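Local coordinates for putative enoyl-CoA hydratase/isomerase (Bordetella parapertussis, PDB 3ISA), which probably acts on acyl-CoA thioesters as an enoyl-CoA hydratase or isomerase of the crotonase superfamily, at residues Gln75-Leu80 with Pro231-Arg236; Gly139-Thr144 with Ala225-Gln230; Ala65-Thr70 with Leu82-Ile87; Gly113-Ala118 with Phe131-Leu136. All coordinates share one frame; numbering follows the deposited sequence.

Interaction 1 (Gln75-Leu80 with Pro231-Arg236); sequences QSEGDL and PGFKAR
Hydrogen bonds run from helix 233-241, with Gly-232 at its N-cap, to residues 75-80 in two places. The carboxylate of Glu-77, bent at chi2 (-78°), reaches the first turn of that helix: OE2 takes the backbone N-H of Lys-234 on its syn lone pair, Lys-234 N to Glu-77 OE2 being 3.0 Å, a bent bond. The other oxygen works through a water, which donates to Glu-77 OE1 and accepts from Ala-235 N. A negative group at the amino end of a helix should be electrostatically favourable there. From the opposite direction, the Lys-234 side chain, bent at chi3, carries NZ to within 2.8 Å of Gln-75 O, above the carbonyl plane; the same ammonium also donates to Glu-73 O.

Both segments are helix starts, placing the last helix of this crotonase-type chain beside the beginning of helix 77-95. That beginning is closed by a capping box: Asp-79 N donates to Ser-76 OG and Ser-76 N to Asp-79 OD2, while Ser-76 OG hydrogen-bonds to Asp-79 OD1 of the second subunit, and Asp-79 OD1 to Ser-76 OG of that subunit.

The apolar part is small. Leu-80 CB sits at the edge of the Phe-233 ring, 3.8 Å from Phe-233 CE2, and Leu-80 CD1 packs 3.7 Å from Lys-234 CG where the side chains cross at about a right angle.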
# COMPACT_ATOMS: atom_id res chain seq x y z
N GLN D 75 8.50 11.75 -37.44
CA GLN D 75 9.06 11.69 -36.09
C GLN D 75 9.36 10.25 -35.74
O GLN D 75 8.68 9.34 -36.22
CB GLN D 75 8.13 12.34 -35.08
CG GLN D 75 7.98 13.85 -35.31
CD GLN D 75 7.24 14.55 -34.19
OE1 GLN D 75 7.04 13.98 -33.13
NE2 GLN D 75 6.84 15.80 -34.43
N SER D 76 10.39 10.03 -34.93
CA SER D 76 10.77 8.66 -34.59
C SER D 76 9.85 8.08 -33.52
O SER D 76 9.09 8.83 -32.90
CB SER D 76 12.22 8.62 -34.10
OG SER D 76 12.33 9.31 -32.86
N GLU D 77 9.94 6.77 -33.31
CA GLU D 77 9.22 6.10 -32.22
C GLU D 77 9.54 6.77 -30.89
O GLU D 77 8.65 6.97 -30.06
CB GLU D 77 9.59 4.61 -32.13
CG GLU D 77 9.31 3.77 -33.38
CD GLU D 77 7.85 3.38 -33.56
OE1 GLU D 77 7.58 2.46 -34.36
OE2 GLU D 77 6.96 3.99 -32.93
N GLY D 78 10.82 7.11 -30.70
CA GLY D 78 11.32 7.79 -29.51
C GLY D 78 10.71 9.18 -29.33
O GLY D 78 10.27 9.54 -28.23
N ASP D 79 10.71 9.95 -30.41
CA ASP D 79 10.11 11.28 -30.43
C ASP D 79 8.66 11.23 -29.93
O ASP D 79 8.26 12.08 -29.15
CB ASP D 79 10.08 11.84 -31.85
CG ASP D 79 11.46 12.20 -32.39
OD1 ASP D 79 12.40 12.45 -31.60
OD2 ASP D 79 11.57 12.23 -33.63
N LEU D 80 7.90 10.25 -30.42
CA LEU D 80 6.48 10.12 -30.09
C LEU D 80 6.29 9.72 -28.63
O LEU D 80 5.40 10.24 -27.94
CB LEU D 80 5.80 9.11 -31.02
CG LEU D 80 5.83 9.49 -32.50
CD1 LEU D 80 5.27 8.34 -33.33
CD2 LEU D 80 5.11 10.81 -32.78
N PRO D 231 7.26 -1.93 -29.24
CA PRO D 231 7.61 -1.88 -30.66
C PRO D 231 6.38 -1.86 -31.58
O PRO D 231 5.39 -2.52 -31.29
CB PRO D 231 8.42 -3.16 -30.86
CG PRO D 231 9.17 -3.27 -29.54
CD PRO D 231 8.08 -2.94 -28.53
N GLY D 232 6.45 -1.05 -32.63
CA GLY D 232 5.35 -0.94 -33.59
C GLY D 232 4.30 0.13 -33.27
O GLY D 232 3.23 0.12 -33.87
N PHE D 233 4.64 1.04 -32.35
CA PHE D 233 3.76 2.16 -31.93
C PHE D 233 3.26 2.98 -33.11
O PHE D 233 2.05 3.19 -33.28
CB PHE D 233 4.50 3.06 -30.90
CG PHE D 233 3.67 4.20 -30.31
CD1 PHE D 233 2.38 3.98 -29.83
CD2 PHE D 233 4.21 5.47 -30.18
CE1 PHE D 233 1.62 5.03 -29.25
CE2 PHE D 233 3.47 6.53 -29.61
CZ PHE D 233 2.18 6.31 -29.15
N LYS D 234 4.21 3.40 -33.93
CA LYS D 234 3.95 4.21 -35.12
C LYS D 234 3.02 3.51 -36.11
O LYS D 234 2.10 4.15 -36.66
CB LYS D 234 5.28 4.54 -35.79
CG LYS D 234 5.41 5.96 -36.20
CD LYS D 234 6.81 6.26 -36.65
CE LYS D 234 6.76 7.14 -37.86
NZ LYS D 234 8.11 7.59 -38.27
N ALA D 235 3.25 2.22 -36.32
CA ALA D 235 2.40 1.41 -37.20
C ALA D 235 0.98 1.28 -36.65
O ALA D 235 0.02 1.34 -37.43
CB ALA D 235 3.02 0.02 -37.44
N ARG D 236 0.84 1.15 -35.33
CA ARG D 236 -0.47 1.08 -34.66
C ARG D 236 -1.24 2.39 -34.87
O ARG D 236 -2.46 2.39 -35.15
CB ARG D 236 -0.32 0.79 -33.16
CG ARG D 236 0.13 -0.64 -32.81
CD ARG D 236 0.01 -0.93 -31.31
NE ARG D 236 0.83 -0.07 -30.44
CZ ARG D 236 2.11 -0.30 -30.11
NH1 ARG D 236 2.77 -1.35 -30.60
NH2 ARG D 236 2.76 0.54 -29.30
O HOH W 1 6.04 1.14 -36.10

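Interaction 2 (Gly139-Thr144 with Ala225-Gln230); sequences GLVLGT and ARSAAQ
The extended loop 139-144 passes the last turns of helix 217-229, coming closest where the CA atoms of Leu-140 and Ser-227 lie 5.3 Å apart, just after Gly-139 has turned the chain with a positive phi of 87°. In this crotonase fold the loop leads from strand 130-132 to helix 144-151, so the contact ties the middle of the chain to helix 217-229 near the C-terminus. Ser-227 carries it. Its OG stands in the crowded position between backbone N and carbonyl carbon (chi1 75°) and accepts from Val-141 N, a nearly straight bond with Val-141 N to Ser-227 OG at 3.0 Å. The same hydroxyl hydrogen-bonds to Leu-224 O one turn back in its own helix, so the serine receives the loop N-H and stays tied to the helix backbone. Around this polar centre the packing is aliphatic. Val-141 CG2 rests 3.7 Å from Ser-227 CB, while Leu-140, with CG anti to its backbone N, sends CD1 to 4.3 Å from Ala-228 CB. Leu-140 also leans on Met-84, and Val-141 packs on Thr-207 of the third subunit. Beside the hydroxyl contact, Gly-139 O presses against the Ser-227 methylene, 3.2 Å from Ser-227 CB.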
# COMPACT_ATOMS: atom_id res chain seq x y z
N GLY D 139 -3.36 1.09 -28.76
CA GLY D 139 -2.63 0.51 -27.63
C GLY D 139 -2.20 1.52 -26.57
O GLY D 139 -1.55 1.14 -25.60
N LEU D 140 -2.56 2.79 -26.75
CA LEU D 140 -2.18 3.85 -25.80
C LEU D 140 -2.95 3.79 -24.48
O LEU D 140 -4.18 3.74 -24.48
CB LEU D 140 -2.37 5.23 -26.44
CG LEU D 140 -1.86 6.40 -25.59
CD1 LEU D 140 -0.33 6.41 -25.58
CD2 LEU D 140 -2.44 7.71 -26.10
N VAL D 141 -2.23 3.80 -23.35
CA VAL D 141 -2.88 3.79 -22.04
C VAL D 141 -2.63 5.12 -21.35
O VAL D 141 -1.64 5.28 -20.63
CB VAL D 141 -2.43 2.57 -21.17
CG1 VAL D 141 -3.16 2.57 -19.81
CG2 VAL D 141 -2.65 1.22 -21.90
N LEU D 142 -3.54 6.08 -21.58
CA LEU D 142 -3.36 7.47 -21.13
C LEU D 142 -4.61 7.98 -20.41
O LEU D 142 -5.71 7.96 -20.99
CB LEU D 142 -3.05 8.39 -22.33
CG LEU D 142 -2.92 9.89 -22.03
CD1 LEU D 142 -1.66 10.13 -21.20
CD2 LEU D 142 -2.91 10.73 -23.32
N GLY D 143 -4.43 8.44 -19.17
CA GLY D 143 -5.54 9.03 -18.40
C GLY D 143 -6.53 8.02 -17.85
O GLY D 143 -7.56 8.39 -17.27
N THR D 144 -6.20 6.74 -18.00
CA THR D 144 -7.16 5.66 -17.78
C THR D 144 -7.69 5.61 -16.34
O THR D 144 -8.91 5.64 -16.12
CB THR D 144 -6.56 4.28 -18.22
OG1 THR D 144 -6.03 4.38 -19.57
CG2 THR D 144 -7.63 3.18 -18.14
N ALA D 225 4.06 4.82 -20.26
CA ALA D 225 5.39 4.56 -20.81
C ALA D 225 5.44 3.20 -21.50
O ALA D 225 5.85 3.14 -22.66
CB ALA D 225 6.47 4.66 -19.69
N ARG D 226 4.96 2.16 -20.82
CA ARG D 226 4.93 0.80 -21.37
C ARG D 226 4.12 0.74 -22.66
O ARG D 226 4.57 0.17 -23.64
CB ARG D 226 4.38 -0.22 -20.38
CG ARG D 226 5.32 -0.50 -19.23
CD ARG D 226 5.00 -1.78 -18.48
NE ARG D 226 5.77 -1.78 -17.24
CZ ARG D 226 5.32 -1.34 -16.08
NH1 ARG D 226 4.08 -0.86 -15.97
NH2 ARG D 226 6.13 -1.35 -15.02
N SER D 227 2.94 1.36 -22.65
CA SER D 227 2.02 1.32 -23.81
C SER D 227 2.62 1.98 -25.06
O SER D 227 2.51 1.44 -26.16
CB SER D 227 0.66 1.94 -23.45
OG SER D 227 0.69 3.35 -23.35
N ALA D 228 3.24 3.15 -24.89
CA ALA D 228 3.80 3.90 -26.01
C ALA D 228 5.20 3.39 -26.44
O ALA D 228 5.66 3.71 -27.53
CB ALA D 228 3.84 5.38 -25.66
N ALA D 229 5.86 2.61 -25.58
CA ALA D 229 7.18 2.05 -25.89
C ALA D 229 7.16 0.65 -26.53
O ALA D 229 8.22 0.15 -26.94
CB ALA D 229 8.08 2.04 -24.64
N GLN D 230 6.00 0.00 -26.59
CA GLN D 230 5.88 -1.30 -27.28
C GLN D 230 6.32 -1.10 -28.74
O GLN D 230 5.84 -0.16 -29.40
CB GLN D 230 4.44 -1.83 -27.26
CG GLN D 230 3.82 -2.10 -25.89
CD GLN D 230 4.51 -3.19 -25.08
OE1 GLN D 230 5.14 -4.11 -25.63
NE2 GLN D 230 4.40 -3.10 -23.75
O HOH W 2 1.02 -0.53 -26.80

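Interaction 3 (Ala65-Thr70 with Leu82-Ile87); sequences AGFDFT and LRMVRI
Phe-67 supplies most of what the loop after strand 53-58 offers helix 77-95. In crotonases the backbone N-H at this position usually belongs to the oxyanion hole. With CG anti to the backbone N (chi1 -168°), its ring slides between two side chains. The Arg-83 guanidinium lies flat on one face, centres 3.9 Å and planes 16° apart, with Phe-67 CZ under its middle. On the opposite face the Met-84 methyl makes a CH-pi contact, CE 3.9 Å from the Phe-67 ring centroid, and SD adds an oblique Met-aromatic approach. Ile-87 CD1 meets the ring edge, 3.7 Å from Phe-67 CD1. Next, Arg-83 NH2 donates to Asp-68 O at 2.9 Å, in the carbonyl plane on a lone pair, and a water joins Arg-83 NH1 to Asp-68 O and Thr-70 O. The Asp-68 carboxylate bends back on its own loop, OD1 accepting from Thr-70 N in an Asx turn and from Thr-70 OG1, while OD2 salt-bridges to Arg-24. Stacked on the ring and hydrogen-bonded at its edge, also to Leu-31 O and Gln-75 OE1, the guanidinium is fixed in rotation, and its positive charge is probably stabilised by the carbonyl oxygens and the pi face.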
# COMPACT_ATOMS: atom_id res chain seq x y z
N ALA D 65 -8.22 18.66 -29.50
CA ALA D 65 -8.22 17.37 -30.18
C ALA D 65 -7.09 16.43 -29.73
O ALA D 65 -6.91 15.37 -30.32
CB ALA D 65 -8.18 17.57 -31.69
N GLY D 66 -6.36 16.81 -28.67
CA GLY D 66 -5.34 15.93 -28.11
C GLY D 66 -4.06 15.93 -28.93
O GLY D 66 -3.77 16.90 -29.58
N PHE D 67 -3.32 14.82 -28.90
CA PHE D 67 -2.02 14.70 -29.57
C PHE D 67 -2.07 15.17 -31.04
O PHE D 67 -2.94 14.75 -31.81
CB PHE D 67 -1.57 13.24 -29.49
CG PHE D 67 -0.13 13.01 -29.88
CD1 PHE D 67 0.87 13.06 -28.92
CD2 PHE D 67 0.22 12.68 -31.20
CE1 PHE D 67 2.20 12.82 -29.25
CE2 PHE D 67 1.57 12.43 -31.55
CZ PHE D 67 2.55 12.50 -30.57
N ASP D 68 -1.17 16.07 -31.39
CA ASP D 68 -1.04 16.55 -32.76
C ASP D 68 -0.35 15.50 -33.64
O ASP D 68 0.87 15.31 -33.55
CB ASP D 68 -0.30 17.89 -32.82
CG ASP D 68 -0.47 18.59 -34.18
OD1 ASP D 68 -0.90 17.91 -35.13
OD2 ASP D 68 -0.19 19.81 -34.29
N PHE D 69 -1.14 14.82 -34.47
CA PHE D 69 -0.61 13.78 -35.37
C PHE D 69 -0.02 14.28 -36.70
O PHE D 69 0.49 13.47 -37.48
CB PHE D 69 -1.67 12.71 -35.65
CG PHE D 69 -2.01 11.86 -34.46
CD1 PHE D 69 -1.14 10.87 -34.04
CD2 PHE D 69 -3.20 12.07 -33.77
CE1 PHE D 69 -1.46 10.07 -32.93
CE2 PHE D 69 -3.52 11.28 -32.66
CZ PHE D 69 -2.64 10.28 -32.25
N THR D 70 -0.09 15.59 -36.95
CA THR D 70 0.57 16.22 -38.11
C THR D 70 2.04 15.85 -38.15
O THR D 70 2.77 16.07 -37.18
CB THR D 70 0.44 17.76 -38.07
OG1 THR D 70 -0.93 18.11 -37.81
CG2 THR D 70 0.91 18.42 -39.40
N LEU D 82 8.43 10.37 -26.13
CA LEU D 82 8.76 11.56 -25.34
C LEU D 82 7.56 12.51 -25.26
O LEU D 82 7.20 12.98 -24.18
CB LEU D 82 10.01 12.26 -25.86
CG LEU D 82 10.41 13.55 -25.10
CD1 LEU D 82 10.54 13.28 -23.60
CD2 LEU D 82 11.72 14.12 -25.64
N ARG D 83 6.92 12.77 -26.40
CA ARG D 83 5.78 13.66 -26.42
C ARG D 83 4.60 13.14 -25.55
O ARG D 83 3.94 13.92 -24.85
CB ARG D 83 5.35 13.97 -27.86
CG ARG D 83 6.32 14.89 -28.62
CD ARG D 83 5.92 15.01 -30.09
NE ARG D 83 4.56 15.55 -30.21
CZ ARG D 83 3.83 15.50 -31.32
NH1 ARG D 83 4.32 14.92 -32.41
NH2 ARG D 83 2.60 16.01 -31.33
N MET D 84 4.35 11.84 -25.59
CA MET D 84 3.32 11.24 -24.74
C MET D 84 3.69 11.28 -23.24
O MET D 84 2.84 11.57 -22.40
CB MET D 84 3.04 9.80 -25.20
CG MET D 84 2.16 9.72 -26.46
SD MET D 84 0.52 10.48 -26.35
CE MET D 84 -0.09 9.84 -27.93
N VAL D 85 4.96 11.02 -22.92
CA VAL D 85 5.45 11.13 -21.55
C VAL D 85 5.30 12.54 -21.01
O VAL D 85 4.80 12.72 -19.90
CB VAL D 85 6.91 10.59 -21.43
CG1 VAL D 85 7.53 11.00 -20.10
CG2 VAL D 85 6.90 9.06 -21.60
N ARG D 86 5.68 13.54 -21.82
CA ARG D 86 5.53 14.93 -21.42
C ARG D 86 4.05 15.32 -21.23
O ARG D 86 3.73 16.06 -20.31
CB ARG D 86 6.29 15.87 -22.38
CG ARG D 86 7.84 15.66 -22.41
CD ARG D 86 8.51 15.94 -21.06
NE ARG D 86 8.61 17.39 -20.82
CZ ARG D 86 8.91 17.94 -19.64
NH1 ARG D 86 9.13 17.16 -18.58
NH2 ARG D 86 9.00 19.26 -19.52
N ILE D 87 3.17 14.82 -22.09
CA ILE D 87 1.72 14.98 -21.89
C ILE D 87 1.30 14.41 -20.53
O ILE D 87 0.66 15.10 -19.74
CB ILE D 87 0.90 14.39 -23.07
CG1 ILE D 87 1.03 15.29 -24.31
CG2 ILE D 87 -0.59 14.26 -22.70
CD1 ILE D 87 0.55 14.66 -25.63
O HOH W 3 2.99 14.50 -34.83

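Interaction 4 (Gly113-Ala118 with Phe131-Leu136); sequences GVDLFA and FRMPGL
Val-114 is the residue most deeply covered here, its two methyls dividing the work on one side of helix 112-119. CG1, anti to the backbone N, touches the Met-133 terminus, with Val-114 CG1 to Met-133 CE at 3.7 Å; CG2 lies against the strand backbone, 3.7 Å from Arg-132 O. Phe-131 comes next. Its CB lies 4.1 Å from Val-114 CG2, and its ring reaches over to Phe-117, where Phe-131 CE1 stands above one face of the Phe-117 ring, toward the rim. The two rings meet obliquely, centroids 5.3 Å apart and planes at 35°.

Phe-131 belongs to strand 130-132, the middle strand of the small three-stranded sheet of the crotonase core, and the helix packs against it next to the larger sheet, whose Ala-105 touches both phenylalanines. The Phe-131 ring also meets Phe-176 edge-to-face, in an aromatic cluster.

Met-133, just past the strand, turns its side chain toward the helix and crosses Val-114 obliquely: CG is anti to the carbonyl carbon and the chain bends at chi3 (-78°). Its sulfur also approaches a carboxylate, Asp-115 OD1 lying 3.4 Å from Met-133 SD, a polar neighbour in a largely apolar contact; Leu-142 and Leu-91 pack on the same aspartate.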
# COMPACT_ATOMS: atom_id res chain seq x y z
N GLY D 113 -6.61 15.76 -25.06
CA GLY D 113 -7.51 16.90 -24.85
C GLY D 113 -8.57 16.63 -23.81
O GLY D 113 -8.80 17.44 -22.89
N VAL D 114 -9.24 15.49 -23.93
CA VAL D 114 -10.21 15.06 -22.93
C VAL D 114 -9.51 14.78 -21.60
O VAL D 114 -10.04 15.10 -20.55
CB VAL D 114 -11.03 13.82 -23.43
CG1 VAL D 114 -12.10 13.38 -22.39
CG2 VAL D 114 -11.69 14.13 -24.79
N ASP D 115 -8.29 14.22 -21.63
CA ASP D 115 -7.58 13.95 -20.37
C ASP D 115 -7.18 15.24 -19.61
O ASP D 115 -7.22 15.29 -18.37
CB ASP D 115 -6.34 13.10 -20.66
CG ASP D 115 -6.68 11.73 -21.24
OD1 ASP D 115 -7.57 11.04 -20.68
OD2 ASP D 115 -6.07 11.36 -22.25
N LEU D 116 -6.82 16.27 -20.37
CA LEU D 116 -6.48 17.56 -19.77
C LEU D 116 -7.70 18.14 -19.06
O LEU D 116 -7.60 18.61 -17.92
CB LEU D 116 -5.93 18.50 -20.83
CG LEU D 116 -5.62 19.94 -20.35
CD1 LEU D 116 -4.62 19.94 -19.17
CD2 LEU D 116 -5.10 20.73 -21.55
N PHE D 117 -8.84 18.07 -19.75
CA PHE D 117 -10.14 18.42 -19.19
C PHE D 117 -10.42 17.62 -17.89
O PHE D 117 -10.75 18.21 -16.86
CB PHE D 117 -11.20 18.14 -20.26
CG PHE D 117 -12.58 18.60 -19.89
CD1 PHE D 117 -12.92 19.94 -19.98
CD2 PHE D 117 -13.55 17.67 -19.48
CE1 PHE D 117 -14.20 20.38 -19.62
CE2 PHE D 117 -14.83 18.10 -19.15
CZ PHE D 117 -15.16 19.46 -19.23
N ALA D 118 -10.23 16.29 -17.95
CA ALA D 118 -10.44 15.38 -16.80
C ALA D 118 -9.57 15.70 -15.59
O ALA D 118 -10.01 15.54 -14.45
CB ALA D 118 -10.22 13.91 -17.23
N PHE D 131 -16.95 14.24 -26.58
CA PHE D 131 -15.69 13.76 -26.04
C PHE D 131 -15.44 12.35 -26.55
O PHE D 131 -16.37 11.54 -26.61
CB PHE D 131 -15.72 13.69 -24.49
CG PHE D 131 -16.14 14.96 -23.80
CD1 PHE D 131 -15.19 15.93 -23.44
CD2 PHE D 131 -17.49 15.19 -23.48
CE1 PHE D 131 -15.59 17.11 -22.77
CE2 PHE D 131 -17.89 16.36 -22.84
CZ PHE D 131 -16.94 17.33 -22.48
N ARG D 132 -14.19 12.05 -26.88
CA ARG D 132 -13.78 10.68 -27.19
C ARG D 132 -12.33 10.45 -26.79
O ARG D 132 -11.47 11.28 -27.08
CB ARG D 132 -13.97 10.41 -28.69
CG ARG D 132 -13.88 8.93 -29.07
CD ARG D 132 -13.95 8.68 -30.59
NE ARG D 132 -13.92 7.25 -30.88
CZ ARG D 132 -13.35 6.68 -31.94
NH1 ARG D 132 -12.72 7.40 -32.86
NH2 ARG D 132 -13.39 5.36 -32.08
N MET D 133 -12.03 9.32 -26.13
CA MET D 133 -10.65 8.92 -25.85
C MET D 133 -10.41 7.59 -26.56
O MET D 133 -10.70 6.53 -25.98
CB MET D 133 -10.39 8.79 -24.33
CG MET D 133 -10.33 10.12 -23.51
SD MET D 133 -10.60 9.91 -21.72
CE MET D 133 -12.38 9.73 -21.71
N PRO D 134 -9.93 7.63 -27.82
CA PRO D 134 -9.80 6.44 -28.68
C PRO D 134 -8.43 5.75 -28.67
O PRO D 134 -8.25 4.79 -29.41
CB PRO D 134 -10.06 7.01 -30.07
CG PRO D 134 -9.51 8.41 -30.00
CD PRO D 134 -9.54 8.85 -28.54
N GLY D 135 -7.50 6.21 -27.83
CA GLY D 135 -6.10 5.78 -27.89
C GLY D 135 -5.81 4.30 -27.67
O GLY D 135 -4.82 3.77 -28.21
N LEU D 136 -6.67 3.64 -26.91
CA LEU D 136 -6.57 2.19 -26.73
C LEU D 136 -6.67 1.42 -28.06
O LEU D 136 -6.13 0.34 -28.17
CB LEU D 136 -7.59 1.67 -25.71
CG LEU D 136 -7.36 2.12 -24.24
CD1 LEU D 136 -8.63 1.96 -23.43
CD2 LEU D 136 -6.23 1.33 -23.60

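Interactions 1, 2 and 3 cluster with centres 12 Å apart on one side of the chain, and all three touch the second subunit. Interaction 1 joins interaction 3 through helix 77-95, with Leu-80 CD2 3.8 Å from Phe-67 CZ, and joins interaction 2 where Arg-236 NH2 probably bonds to Gln-230 O at 3.2 Å. Interaction 4 is the most central; Gly-135 O probably accepts from Leu-140 N at 2.9 Å, linking it to interaction 2. Its nearest atoms lie about 3 Å from interaction 3, no contact counted; as in crotonases, residues 65-70 and the start of helix 112-119 would frame the oxyanion hole. Glycerol lies about 4 Å from the Asp-68 side chain, possibly marking a pocket.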